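PDB 3TO3: petrobactin biosynthesis protein AsbB from Bacillus anthracis, which catalyses the ATP-dependent condensation of spermidine with citryl-spermidine intermediates on the way to the siderophore petrobactin. Local coordinates for residues Val429-Ile434 against Pro551-Arg556; Cys503-Val508 against Ile560-Pro565; Leu512-Val517 against Phe567-Leu572; Ile538-Ile543 against Asn590-Ala595. All coordinates share one frame; numbering follows the deposited sequence.

In the fold
The four contacts share helices, and their chemistry differs with their place in the fold. Interaction 1, partly buried and farthest from the chain's centre, is the most polar: an arginine bonds to the end of helix 410-432. Interactions 2, 3 and 4 are buried, with interaction 3 nearest that centre (about 13 Å between centres). Interactions 2 and 3 use neighbouring parts of helix 502-528; in interaction 2 one glutamine holds the loop after helix 554-560, whereas interaction 3 is apolar and approaches the bound ATP. Interaction 4 is wholly aliphatic and joins two helices. Val429 and Val430 pack on Ile560 between interactions 1 and 2, Asn590 ties 2 to 4, and Phe513 bridges 3 and 4.

Interaction 1. Residues Val429-Ile434 against Pro551-Arg556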
loop_
_atom_site.group_PDB
_atom_site.type_symbol
_atom_site.label_atom_id
_atom_site.label_comp_id
_atom_site.label_asym_id
_atom_site.label_seq_id
_atom_site.Cartn_x
_atom_site.Cartn_y
_atom_site.Cartn_z
ATOM N N VAL B 429 15.170 32.032 -20.451
ATOM C CA VAL B 429 14.216 31.601 -21.460
ATOM C C VAL B 429 14.436 32.331 -22.784
ATOM O O VAL B 429 14.552 31.703 -23.839
ATOM C CB VAL B 429 12.757 31.817 -20.995
ATOM C CG1 VAL B 429 11.800 31.819 -22.189
ATOM C CG2 VAL B 429 12.374 30.756 -19.969
ATOM N N VAL B 430 14.518 33.654 -22.729
ATOM C CA VAL B 430 14.534 34.462 -23.964
ATOM C C VAL B 430 15.890 34.503 -24.674
ATOM O O VAL B 430 15.996 34.428 -25.914
ATOM C CB VAL B 430 14.057 35.888 -23.671
ATOM C CG1 VAL B 430 14.032 36.723 -24.942
ATOM C CG2 VAL B 430 12.671 35.874 -22.940
ATOM N N GLU B 431 16.948 34.648 -23.897
ATOM C CA GLU B 431 18.268 34.726 -24.508
ATOM C C GLU B 431 18.745 33.332 -24.849
ATOM O O GLU B 431 19.416 33.150 -25.840
ATOM C CB GLU B 431 19.276 35.426 -23.583
ATOM C CG GLU B 431 20.737 35.258 -24.002
ATOM C CD GLU B 431 21.334 36.520 -24.629
ATOM O OE1 GLU B 431 21.798 37.409 -23.865
ATOM O OE2 GLU B 431 21.343 36.620 -25.876
ATOM N N HIS B 432 18.500 32.375 -23.954
ATOM C CA HIS B 432 18.984 31.017 -24.165
ATOM C C HIS B 432 18.036 29.915 -24.655
ATOM O O HIS B 432 18.497 28.818 -24.965
ATOM C CB HIS B 432 19.736 30.574 -22.911
ATOM C CG HIS B 432 20.870 31.483 -22.577
ATOM N ND1 HIS B 432 22.043 31.486 -23.297
ATOM C CD2 HIS B 432 20.991 32.461 -21.652
ATOM C CE1 HIS B 432 22.848 32.416 -22.818
ATOM N NE2 HIS B 432 22.235 33.021 -21.819
ATOM N N GLY B 433 16.740 30.213 -24.763
ATOM C CA GLY B 433 15.731 29.179 -24.982
ATOM C C GLY B 433 15.682 28.025 -23.975
ATOM O O GLY B 433 15.346 26.897 -24.316
ATOM N N ILE B 434 15.983 28.301 -22.719
ATOM C CA ILE B 434 16.016 27.253 -21.723
ATOM C C ILE B 434 15.017 27.571 -20.606
ATOM O O ILE B 434 15.136 28.594 -19.943
ATOM C CB ILE B 434 17.403 27.171 -21.104
ATOM C CG1 ILE B 434 18.418 26.713 -22.145
ATOM C CG2 ILE B 434 17.416 26.230 -19.930
ATOM C CD1 ILE B 434 19.803 26.586 -21.585
ATOM N N PRO B 551 18.159 45.017 -27.089
ATOM C CA PRO B 551 17.434 45.168 -28.357
ATOM C C PRO B 551 17.549 43.929 -29.246
ATOM O O PRO B 551 16.606 43.581 -29.966
ATOM C CB PRO B 551 18.153 46.347 -29.042
ATOM C CG PRO B 551 18.808 47.082 -27.956
ATOM C CD PRO B 551 19.159 46.079 -26.895
ATOM N N HIS B 552 18.705 43.279 -29.221
ATOM C CA HIS B 552 18.873 42.080 -30.028
ATOM C C HIS B 552 17.870 40.980 -29.611
ATOM O O HIS B 552 17.602 40.033 -30.355
ATOM C CB HIS B 552 20.329 41.589 -29.989
ATOM C CG HIS B 552 20.762 41.057 -28.657
ATOM N ND1 HIS B 552 21.315 41.858 -27.680
ATOM C CD2 HIS B 552 20.745 39.799 -28.149
ATOM C CE1 HIS B 552 21.610 41.116 -26.625
ATOM N NE2 HIS B 552 21.277 39.863 -26.884
ATOM N N LEU B 553 17.296 41.123 -28.425
ATOM C CA LEU B 553 16.344 40.132 -27.950
ATOM C C LEU B 553 14.896 40.493 -28.265
ATOM O O LEU B 553 13.991 39.723 -27.970
ATOM C CB LEU B 553 16.527 39.894 -26.448
ATOM C CG LEU B 553 17.868 39.260 -26.066
ATOM C CD1 LEU B 553 17.958 38.960 -24.605
ATOM C CD2 LEU B 553 18.063 37.981 -26.843
ATOM N N LYS B 554 14.673 41.647 -28.885
ATOM C CA LYS B 554 13.311 42.157 -29.023
ATOM C C LYS B 554 12.385 41.185 -29.721
ATOM O O LYS B 554 11.295 40.898 -29.228
ATOM C CB LYS B 554 13.286 43.483 -29.774
ATOM C CG LYS B 554 11.901 44.122 -29.830
ATOM C CD LYS B 554 11.942 45.416 -30.637
ATOM C CE LYS B 554 10.715 46.285 -30.413
ATOM N NZ LYS B 554 10.806 47.040 -29.128
ATOM N N ASP B 555 12.802 40.685 -30.876
ATOM C CA ASP B 555 11.900 39.878 -31.693
ATOM C C ASP B 555 11.700 38.513 -31.067
ATOM O O ASP B 555 10.672 37.877 -31.263
ATOM C CB ASP B 555 12.396 39.773 -33.133
ATOM C CG ASP B 555 12.094 41.037 -33.953
ATOM O OD1 ASP B 555 11.101 41.734 -33.629
ATOM O OD2 ASP B 555 12.835 41.332 -34.927
ATOM N N ARG B 556 12.694 38.076 -30.306
ATOM C CA ARG B 556 12.626 36.820 -29.573
ATOM C C ARG B 556 11.646 36.978 -28.431
ATOM O O ARG B 556 10.822 36.100 -28.190
ATOM C CB ARG B 556 13.986 36.493 -28.976
ATOM C CG ARG B 556 14.587 35.158 -29.372
ATOM C CD ARG B 556 16.095 35.317 -29.335
ATOM N NE ARG B 556 16.829 34.192 -29.885
ATOM C CZ ARG B 556 17.242 33.164 -29.164
ATOM N NH1 ARG B 556 16.975 33.120 -27.871
ATOM N NH2 ARG B 556 17.915 32.184 -29.743
#
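Arg556 lays its side chain over the last turn of helix 410-432, with CB 4.0 Å from Val430 CG1 and the two side chains running past one another in opposite senses. Its chain is extended from CG to NE and delivers the guanidinium to the backbone, where NH1 donates to Val430 O at a short 2.5 Å. That oxygen lies almost in the guanidinium plane, but the bond is bent, with an N-H...O angle of 141° and the donor tilted 29° from the carbonyl plane. Glu431 O is also near, 3.2 Å from the same NH1. Here an arginine bonds to a carbonyl in the last turn of the helix, where carbonyl groups run out of backbone donors; the chain then leaves the helix at Gly433, which has positive phi. A positive group placed here would be expected to interact favourably with the helix dipole. Arg556 NH2 turns to Phe470 O, and the ring of Phe470 makes a cation-pi contact with the guanidinium. Next to this, Leu553 crosses Glu431 at about a right angle, with CD1 3.9 Å from Glu431 CB and CD2 3.7 Å from Glu431 OE2. The Glu431 chain bends at CG (chi2 105°), and its carboxylate reaches the edge of the His552 ring, where NE2 donates a weak hydrogen bond to OE2 over 3.4 Å.

Interaction 2. Residues Cys503-Val508 against Ile560-Pro565; sequences CLQEMV and IQLYTP
The loop that leaves helix 554-560 folds into a type I beta turn, Gln561 to Thr564, and Gln505 of helix 502-528 reaches across to hold it. Gln505 NE2 donates to Gln561 O at 3.1 Å, with a nearly straight N-H...O angle of 175° and the acceptor in the amide plane. The donor stands above the plane of the Gln561 carbonyl. Thr564 N, which closes the turn, reaches the same oxygen from the opposite face, so one carbonyl serves both the turn and its anchor. Gln505 CG is anti to the backbone N (chi1 173°), and CB and CG pass close to Ile560 O, with CB at 3.2 Å. Where the helix ends, Gln561 takes positive phi and starts the turn that leads into strand 566-570. Thr564 crosses Gln505 at about a right angle, its methyl CG2 3.4 Å from NE2. Beside the amide the contact turns apolar along one face of the helix: Leu562 CD2 sits 3.9 Å from Val508 CG1 and, one turn earlier, Leu504 CD1 is 4.4 Å from Ile560 CD1. Val429 of helix 410-432 packs on Leu504, Val508 and Ile560, and Asn590 ND2 donates to the carbonyls of Leu562 and Thr564.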
loop_
_atom_site.group_PDB
_atom_site.type_symbol
_atom_site.label_atom_id
_atom_site.label_comp_id
_atom_site.label_asym_id
_atom_site.label_seq_id
_atom_site.Cartn_x
_atom_site.Cartn_y
_atom_site.Cartn_z
ATOM N N CYS B 503 6.034 26.065 -25.370
ATOM C CA CYS B 503 6.603 25.426 -24.178
ATOM C C CYS B 503 7.209 26.504 -23.300
ATOM O O CYS B 503 7.061 26.499 -22.081
ATOM C CB CYS B 503 7.678 24.366 -24.548
ATOM S SG CYS B 503 9.495 24.856 -24.516
ATOM N N LEU B 504 7.897 27.444 -23.931
ATOM C CA LEU B 504 8.618 28.491 -23.174
ATOM C C LEU B 504 7.668 29.498 -22.518
ATOM O O LEU B 504 7.798 29.857 -21.338
ATOM C CB LEU B 504 9.656 29.218 -24.040
ATOM C CG LEU B 504 10.722 28.419 -24.809
ATOM C CD1 LEU B 504 11.541 29.363 -25.680
ATOM C CD2 LEU B 504 11.638 27.657 -23.863
ATOM N N GLN B 505 6.697 29.958 -23.284
ATOM C CA GLN B 505 5.709 30.850 -22.727
ATOM C C GLN B 505 4.995 30.156 -21.570
ATOM O O GLN B 505 4.834 30.725 -20.503
ATOM C CB GLN B 505 4.727 31.262 -23.800
ATOM C CG GLN B 505 3.550 32.048 -23.312
ATOM C CD GLN B 505 2.357 31.743 -24.174
ATOM O OE1 GLN B 505 2.034 30.579 -24.388
ATOM N NE2 GLN B 505 1.728 32.775 -24.720
ATOM N N GLU B 506 4.580 28.914 -21.755
ATOM C CA GLU B 506 3.874 28.265 -20.664
ATOM C C GLU B 506 4.718 28.085 -19.396
ATOM O O GLU B 506 4.197 28.234 -18.297
ATOM C CB GLU B 506 3.239 26.968 -21.122
ATOM C CG GLU B 506 2.159 27.190 -22.173
ATOM C CD GLU B 506 1.926 25.946 -23.041
ATOM O OE1 GLU B 506 2.654 24.930 -22.868
ATOM O OE2 GLU B 506 1.017 25.990 -23.896
HETATM N N MSE B 507 6.012 27.801 -19.521
HETATM C CA MSE B 507 6.837 27.648 -18.325
HETATM C C MSE B 507 6.938 28.959 -17.538
HETATM O O MSE B 507 7.007 28.967 -16.299
HETATM C CB MSE B 507 8.234 27.124 -18.649
HETATM C CG MSE B 507 9.027 26.673 -17.408
HETATM SE SE MSE B 507 8.374 24.964 -16.672
HETATM C CE MSE B 507 9.344 23.751 -17.884
ATOM N N VAL B 508 6.953 30.076 -18.250
ATOM C CA VAL B 508 6.950 31.352 -17.570
ATOM C C VAL B 508 5.577 31.714 -16.904
ATOM O O VAL B 508 5.509 32.034 -15.702
ATOM C CB VAL B 508 7.462 32.477 -18.488
ATOM C CG1 VAL B 508 7.256 33.829 -17.824
ATOM C CG2 VAL B 508 8.976 32.251 -18.837
ATOM N N ILE B 560 7.650 35.075 -27.908
ATOM C CA ILE B 560 7.313 34.307 -26.721
ATOM C C ILE B 560 5.911 34.688 -26.172
ATOM O O ILE B 560 5.247 33.877 -25.525
ATOM C CB ILE B 560 8.424 34.535 -25.662
ATOM C CG1 ILE B 560 9.641 33.707 -26.012
ATOM C CG2 ILE B 560 7.987 34.219 -24.235
ATOM C CD1 ILE B 560 10.595 33.630 -24.871
ATOM N N GLN B 561 5.458 35.912 -26.443
ATOM C CA GLN B 561 4.108 36.335 -26.086
ATOM C C GLN B 561 3.749 36.239 -24.585
ATOM O O GLN B 561 2.751 35.631 -24.223
ATOM C CB GLN B 561 3.105 35.513 -26.887
ATOM C CG GLN B 561 3.204 35.684 -28.374
ATOM C CD GLN B 561 1.919 36.233 -28.957
ATOM O OE1 GLN B 561 1.130 35.496 -29.562
ATOM N NE2 GLN B 561 1.690 37.532 -28.764
ATOM N N LEU B 562 4.553 36.835 -23.719
ATOM C CA LEU B 562 4.257 36.829 -22.304
ATOM C C LEU B 562 3.077 37.724 -21.969
ATOM O O LEU B 562 2.533 37.650 -20.860
ATOM C CB LEU B 562 5.469 37.315 -21.528
ATOM C CG LEU B 562 6.687 36.435 -21.702
ATOM C CD1 LEU B 562 7.740 36.913 -20.737
ATOM C CD2 LEU B 562 6.302 35.004 -21.415
ATOM N N TYR B 563 2.744 38.622 -22.893
ATOM C CA TYR B 563 1.630 39.569 -22.723
ATOM C C TYR B 563 0.342 39.077 -23.375
ATOM O O TYR B 563 -0.615 39.857 -23.525
ATOM C CB TYR B 563 1.983 40.971 -23.232
ATOM C CG TYR B 563 3.221 41.553 -22.590
ATOM C CD1 TYR B 563 3.625 41.145 -21.329
ATOM C CD2 TYR B 563 3.978 42.518 -23.240
ATOM C CE1 TYR B 563 4.753 41.672 -20.726
ATOM C CE2 TYR B 563 5.103 43.060 -22.650
ATOM C CZ TYR B 563 5.485 42.638 -21.392
ATOM O OH TYR B 563 6.612 43.170 -20.804
ATOM N N THR B 564 0.334 37.839 -23.871
ATOM C CA THR B 564 -0.899 37.340 -24.503
ATOM C C THR B 564 -2.072 37.442 -23.515
ATOM O O THR B 564 -1.898 37.292 -22.285
ATOM C CB THR B 564 -0.772 35.890 -25.013
ATOM O OG1 THR B 564 -1.854 35.594 -25.904
ATOM C CG2 THR B 564 -0.804 34.915 -23.848
ATOM N N PRO B 565 -3.260 37.741 -24.044
ATOM C CA PRO B 565 -4.473 37.961 -23.243
ATOM C C PRO B 565 -4.862 36.729 -22.442
ATOM O O PRO B 565 -5.193 36.842 -21.264
ATOM C CB PRO B 565 -5.542 38.253 -24.296
ATOM C CG PRO B 565 -4.759 38.820 -25.474
ATOM C CD PRO B 565 -3.458 38.051 -25.468
#

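Interaction 3. Residues Leu512-Val517 against Phe567-Leu572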
loop_
_atom_site.group_PDB
_atom_site.type_symbol
_atom_site.label_atom_id
_atom_site.label_comp_id
_atom_site.label_asym_id
_atom_site.label_seq_id
_atom_site.Cartn_x
_atom_site.Cartn_y
_atom_site.Cartn_z
ATOM N N LEU B 512 6.451 29.744 -13.281
ATOM C CA LEU B 512 6.967 30.893 -12.538
ATOM C C LEU B 512 5.879 31.761 -11.880
ATOM O O LEU B 512 6.009 32.124 -10.707
ATOM C CB LEU B 512 7.860 31.764 -13.428
ATOM C CG LEU B 512 8.575 32.928 -12.731
ATOM C CD1 LEU B 512 9.570 32.469 -11.618
ATOM C CD2 LEU B 512 9.289 33.795 -13.783
ATOM N N PHE B 513 4.827 32.087 -12.630
ATOM C CA PHE B 513 3.859 33.115 -12.217
ATOM C C PHE B 513 2.618 32.533 -11.578
ATOM O O PHE B 513 2.448 32.650 -10.389
ATOM C CB PHE B 513 3.491 34.043 -13.379
ATOM C CG PHE B 513 4.576 35.039 -13.717
ATOM C CD1 PHE B 513 5.387 35.554 -12.725
ATOM C CD2 PHE B 513 4.799 35.433 -15.015
ATOM C CE1 PHE B 513 6.387 36.463 -13.012
ATOM C CE2 PHE B 513 5.800 36.323 -15.312
ATOM C CZ PHE B 513 6.602 36.844 -14.308
ATOM N N LEU B 514 1.790 31.868 -12.369
ATOM C CA LEU B 514 0.538 31.326 -11.893
ATOM C C LEU B 514 0.683 30.471 -10.619
ATOM O O LEU B 514 0.002 30.729 -9.647
ATOM C CB LEU B 514 -0.178 30.565 -13.026
ATOM C CG LEU B 514 -1.637 30.143 -12.804
ATOM C CD1 LEU B 514 -2.329 29.778 -14.123
ATOM C CD2 LEU B 514 -1.699 28.963 -11.867
ATOM N N PHE B 515 1.555 29.470 -10.605
ATOM C CA PHE B 515 1.654 28.582 -9.423
ATOM C C PHE B 515 2.664 29.016 -8.369
ATOM O O PHE B 515 2.799 28.355 -7.352
ATOM C CB PHE B 515 1.978 27.120 -9.808
ATOM C CG PHE B 515 0.878 26.440 -10.557
ATOM C CD1 PHE B 515 -0.374 26.269 -9.975
ATOM C CD2 PHE B 515 1.086 25.980 -11.868
ATOM C CE1 PHE B 515 -1.408 25.653 -10.686
ATOM C CE2 PHE B 515 0.059 25.353 -12.587
ATOM C CZ PHE B 515 -1.188 25.190 -12.001
ATOM N N ASN B 516 3.414 30.078 -8.628
ATOM C CA ASN B 516 4.442 30.452 -7.688
ATOM C C ASN B 516 4.419 31.948 -7.289
ATOM O O ASN B 516 3.904 32.286 -6.234
ATOM C CB ASN B 516 5.760 30.030 -8.320
ATOM C CG ASN B 516 6.946 30.435 -7.534
ATOM O OD1 ASN B 516 6.860 30.659 -6.335
ATOM N ND2 ASN B 516 8.094 30.520 -8.207
ATOM N N VAL B 517 4.854 32.836 -8.180
ATOM C CA VAL B 517 5.027 34.251 -7.849
ATOM C C VAL B 517 3.675 34.894 -7.591
ATOM O O VAL B 517 3.575 35.860 -6.861
ATOM C CB VAL B 517 5.818 35.018 -8.962
ATOM C CG1 VAL B 517 5.630 36.485 -8.860
ATOM C CG2 VAL B 517 7.305 34.694 -8.918
ATOM N N PHE B 567 -4.013 32.253 -21.956
ATOM C CA PHE B 567 -3.213 31.096 -22.316
ATOM C C PHE B 567 -3.723 29.861 -21.592
ATOM O O PHE B 567 -4.619 29.956 -20.750
ATOM C CB PHE B 567 -1.749 31.311 -21.968
ATOM C CG PHE B 567 -1.454 31.122 -20.519
ATOM C CD1 PHE B 567 -0.898 29.943 -20.061
ATOM C CD2 PHE B 567 -1.749 32.119 -19.612
ATOM C CE1 PHE B 567 -0.635 29.762 -18.710
ATOM C CE2 PHE B 567 -1.484 31.953 -18.268
ATOM C CZ PHE B 567 -0.929 30.765 -17.819
ATOM N N TYR B 568 -3.112 28.719 -21.907
ATOM C CA TYR B 568 -3.560 27.415 -21.429
ATOM C C TYR B 568 -2.691 26.942 -20.284
ATOM O O TYR B 568 -1.530 26.637 -20.466
ATOM C CB TYR B 568 -3.561 26.379 -22.568
ATOM C CG TYR B 568 -4.787 26.466 -23.456
ATOM C CD1 TYR B 568 -6.015 26.831 -22.924
ATOM C CD2 TYR B 568 -4.723 26.202 -24.828
ATOM C CE1 TYR B 568 -7.160 26.927 -23.716
ATOM C CE2 TYR B 568 -5.874 26.290 -25.638
ATOM C CZ TYR B 568 -7.093 26.665 -25.064
ATOM O OH TYR B 568 -8.256 26.772 -25.814
ATOM N N ALA B 569 -3.284 26.910 -19.098
ATOM C CA ALA B 569 -2.668 26.394 -17.879
ATOM C C ALA B 569 -3.033 24.909 -17.603
ATOM O O ALA B 569 -4.147 24.472 -17.852
ATOM C CB ALA B 569 -3.107 27.232 -16.729
ATOM N N GLU B 570 -2.080 24.163 -17.067
ATOM C CA GLU B 570 -2.269 22.787 -16.660
ATOM C C GLU B 570 -3.434 22.656 -15.715
ATOM O O GLU B 570 -3.552 23.439 -14.797
ATOM C CB GLU B 570 -1.027 22.304 -15.911
ATOM C CG GLU B 570 0.183 22.047 -16.778
ATOM C CD GLU B 570 -0.042 20.935 -17.788
ATOM O OE1 GLU B 570 -0.638 19.897 -17.411
ATOM O OE2 GLU B 570 0.374 21.099 -18.964
ATOM N N GLN B 571 -4.245 21.620 -15.883
ATOM C CA GLN B 571 -5.228 21.324 -14.870
ATOM C C GLN B 571 -4.667 20.174 -14.037
ATOM O O GLN B 571 -4.813 19.008 -14.391
ATOM C CB GLN B 571 -6.485 20.788 -15.564
ATOM C CG GLN B 571 -7.131 21.735 -16.545
ATOM C CD GLN B 571 -8.301 21.089 -17.258
ATOM O OE1 GLN B 571 -8.127 20.173 -18.070
ATOM N NE2 GLN B 571 -9.510 21.556 -16.952
ATOM N N LEU B 572 -4.177 20.495 -12.855
ATOM C CA LEU B 572 -3.460 19.519 -12.031
ATOM C C LEU B 572 -4.390 18.585 -11.259
ATOM O O LEU B 572 -4.140 17.393 -11.149
ATOM C CB LEU B 572 -2.539 20.247 -11.060
ATOM C CG LEU B 572 -1.510 21.180 -11.719
ATOM C CD1 LEU B 572 -0.958 22.150 -10.700
ATOM C CD2 LEU B 572 -0.385 20.396 -12.371
#
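Phe515, Leu514 and Leu572 carry most of this contact between helix 502-528 and the chain running from strand 566-570 into the following loop. Phe515 and Leu572 meet tip to tip: Leu572 CD1 lies over one face of the ring, 3.3 Å from CZ and 3.5 Å from CE1, so the methyl covers the outer end of the phenyl group. Glu570 O is at the edge of the same ring, near its plane and 4.1 Å from CZ. Within the helix, Leu514 CD2 lies 3.4 Å above the centre of the Phe515 ring, on the face opposite Leu572 CD1. The other methyl of Leu514 turns to the strand. Chi1 (-169°) sets Leu514 CG anti to the backbone N, and chi2 (163°) then carries CD1 to 3.7 Å from Ala569 CB and 4.1 Å from Phe567 CZ, the two side chains of Leu514 and Phe567 crossing obliquely. Ala569 and Phe567, alternate residues of the strand, thus present their side chains to one leucine. The helix has a wider pi-type turn here, closed by Val517 N, which hydrogen-bonds to Leu512 O at 2.9 Å. The side chain of Phe515 is about 7 Å from the bound ATP, and Asn516 OD1 hydrogen-bonds to the hydroxyl of Tyr391, an ATP-binding residue. Helix and strand segments cross at -41°; strand 585-589 pairs with strand 566-570, and helix 410-432 packs against Leu512, Phe513 and Val517.

Interaction 4. Residues Ile538-Ile543 against Asn590-Ala595; sequences IVVEEI and NPLYRA
Two helices meet here, and Leu592 is the bump that fits between the side chains of the other: its CD2 rests 3.9 Å from Val540 CG2 and 4.1 Å from Val539 CG1, while CD1 reaches Ile543 CD1 at 4.3 Å. Leu592 thus fits against residues from successive turns of helix 532-547, and its side chain crosses that of Val539 at about a right angle. In return, Val540 projects into the hollow between Leu592 and Ala595 one turn later. Its CG2, anti to the carbonyl carbon, comes within 3.7 Å of Ala595 CB and 3.8 Å of Leu592 O, so the methyl sits against the alanine CB on one hand and the leucine carbonyl oxygen on the other. This is the packing of a steep helix-helix crossing, with the short segments at -77° and their axes 9.3 Å apart at closest approach. Asn590 is the N-cap of helix 591-600: its OD1 accepts from Leu592 N at 2.9 Å, with the donor well above the side-chain carbonyl plane. This is consistent with the cap steadying the first turn, which carries Leu592. Trp536 touches Leu592 and Ala595 from helix 532-547, and Ile426 of helix 410-432 lies against Ile543.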
loop_
_atom_site.group_PDB
_atom_site.type_symbol
_atom_site.label_atom_id
_atom_site.label_comp_id
_atom_site.label_asym_id
_atom_site.label_seq_id
_atom_site.Cartn_x
_atom_site.Cartn_y
_atom_site.Cartn_z
ATOM N N ILE B 538 3.968 46.244 -11.728
ATOM C CA ILE B 538 5.375 46.325 -11.381
ATOM C C ILE B 538 6.150 45.255 -12.097
ATOM O O ILE B 538 7.273 45.479 -12.547
ATOM C CB ILE B 538 5.606 46.214 -9.874
ATOM C CG1 ILE B 538 5.283 47.566 -9.218
ATOM C CG2 ILE B 538 7.043 45.800 -9.604
ATOM C CD1 ILE B 538 5.247 47.529 -7.728
ATOM N N VAL B 539 5.535 44.081 -12.196
ATOM C CA VAL B 539 6.145 42.971 -12.897
ATOM C C VAL B 539 6.369 43.336 -14.366
ATOM O O VAL B 539 7.478 43.169 -14.888
ATOM C CB VAL B 539 5.337 41.676 -12.739
ATOM C CG1 VAL B 539 5.923 40.576 -13.625
ATOM C CG2 VAL B 539 5.366 41.236 -11.280
ATOM N N VAL B 540 5.338 43.865 -15.018
ATOM C CA VAL B 540 5.526 44.359 -16.379
ATOM C C VAL B 540 6.657 45.420 -16.522
ATOM O O VAL B 540 7.549 45.276 -17.354
ATOM C CB VAL B 540 4.209 44.850 -16.973
ATOM C CG1 VAL B 540 4.433 45.464 -18.321
ATOM C CG2 VAL B 540 3.238 43.679 -17.078
ATOM N N GLU B 541 6.637 46.463 -15.699
ATOM C CA GLU B 541 7.670 47.485 -15.776
ATOM C C GLU B 541 9.076 46.881 -15.717
ATOM O O GLU B 541 9.968 47.243 -16.516
ATOM C CB GLU B 541 7.521 48.509 -14.650
ATOM C CG GLU B 541 6.390 49.489 -14.803
ATOM C CD GLU B 541 6.135 50.305 -13.528
ATOM O OE1 GLU B 541 7.093 50.611 -12.798
ATOM O OE2 GLU B 541 4.970 50.640 -13.251
ATOM N N GLU B 542 9.279 45.977 -14.760
ATOM C CA GLU B 542 10.584 45.363 -14.582
ATOM C C GLU B 542 11.039 44.496 -15.755
ATOM O O GLU B 542 12.219 44.510 -16.119
ATOM C CB GLU B 542 10.644 44.582 -13.279
ATOM C CG GLU B 542 10.461 45.489 -12.121
ATOM C CD GLU B 542 11.528 46.555 -12.047
ATOM O OE1 GLU B 542 12.561 46.424 -12.749
ATOM O OE2 GLU B 542 11.327 47.520 -11.277
ATOM N N ILE B 543 10.113 43.746 -16.335
ATOM C CA ILE B 543 10.418 42.950 -17.506
ATOM C C ILE B 543 10.814 43.932 -18.601
ATOM O O ILE B 543 11.858 43.783 -19.222
ATOM C CB ILE B 543 9.204 42.072 -17.941
ATOM C CG1 ILE B 543 9.014 40.884 -16.994
ATOM C CG2 ILE B 543 9.367 41.570 -19.374
ATOM C CD1 ILE B 543 7.549 40.227 -17.087
ATOM N N ASN B 590 -4.675 36.377 -18.531
ATOM C CA ASN B 590 -3.298 36.693 -18.174
ATOM C C ASN B 590 -3.196 38.117 -17.595
ATOM O O ASN B 590 -3.433 39.101 -18.302
ATOM C CB ASN B 590 -2.419 36.523 -19.403
ATOM C CG ASN B 590 -0.992 36.963 -19.168
ATOM O OD1 ASN B 590 -0.564 37.153 -18.028
ATOM N ND2 ASN B 590 -0.249 37.146 -20.256
ATOM N N PRO B 591 -2.866 38.229 -16.303
ATOM C CA PRO B 591 -2.813 39.580 -15.722
ATOM C C PRO B 591 -1.688 40.429 -16.342
ATOM O O PRO B 591 -1.790 41.646 -16.297
ATOM C CB PRO B 591 -2.560 39.315 -14.219
ATOM C CG PRO B 591 -1.762 37.998 -14.214
ATOM C CD PRO B 591 -2.349 37.189 -15.377
ATOM N N LEU B 592 -0.666 39.823 -16.951
ATOM C CA LEU B 592 0.373 40.660 -17.578
ATOM C C LEU B 592 -0.195 41.426 -18.750
ATOM O O LEU B 592 0.303 42.488 -19.089
ATOM C CB LEU B 592 1.569 39.866 -18.037
ATOM C CG LEU B 592 2.278 39.079 -16.958
ATOM C CD1 LEU B 592 3.571 38.534 -17.552
ATOM C CD2 LEU B 592 2.567 40.018 -15.855
ATOM N N TYR B 593 -1.262 40.903 -19.357
ATOM C CA TYR B 593 -1.850 41.575 -20.508
ATOM C C TYR B 593 -2.429 42.944 -20.188
ATOM O O TYR B 593 -2.125 43.913 -20.854
ATOM C CB TYR B 593 -2.939 40.727 -21.118
ATOM C CG TYR B 593 -3.712 41.450 -22.175
ATOM C CD1 TYR B 593 -5.009 41.872 -21.944
ATOM C CD2 TYR B 593 -3.146 41.718 -23.413
ATOM C CE1 TYR B 593 -5.729 42.559 -22.930
ATOM C CE2 TYR B 593 -3.857 42.389 -24.400
ATOM C CZ TYR B 593 -5.145 42.804 -24.155
ATOM O OH TYR B 593 -5.860 43.475 -25.142
ATOM N N ARG B 594 -3.294 43.020 -19.187
ATOM C CA ARG B 594 -3.917 44.296 -18.882
ATOM C C ARG B 594 -2.885 45.239 -18.285
ATOM O O ARG B 594 -2.870 46.426 -18.572
ATOM C CB ARG B 594 -5.104 44.137 -17.930
ATOM C CG ARG B 594 -5.918 45.432 -17.792
ATOM C CD ARG B 594 -7.293 45.192 -17.175
ATOM N NE ARG B 594 -8.080 46.423 -17.073
ATOM C CZ ARG B 594 -8.131 47.194 -15.989
ATOM N NH1 ARG B 594 -8.882 48.293 -15.986
ATOM N NH2 ARG B 594 -7.431 46.865 -14.905
ATOM N N ALA B 595 -2.007 44.695 -17.458
ATOM C CA ALA B 595 -0.975 45.503 -16.870
ATOM C C ALA B 595 -0.131 46.191 -17.971
ATOM O O ALA B 595 0.145 47.395 -17.897
ATOM C CB ALA B 595 -0.114 44.650 -15.958
#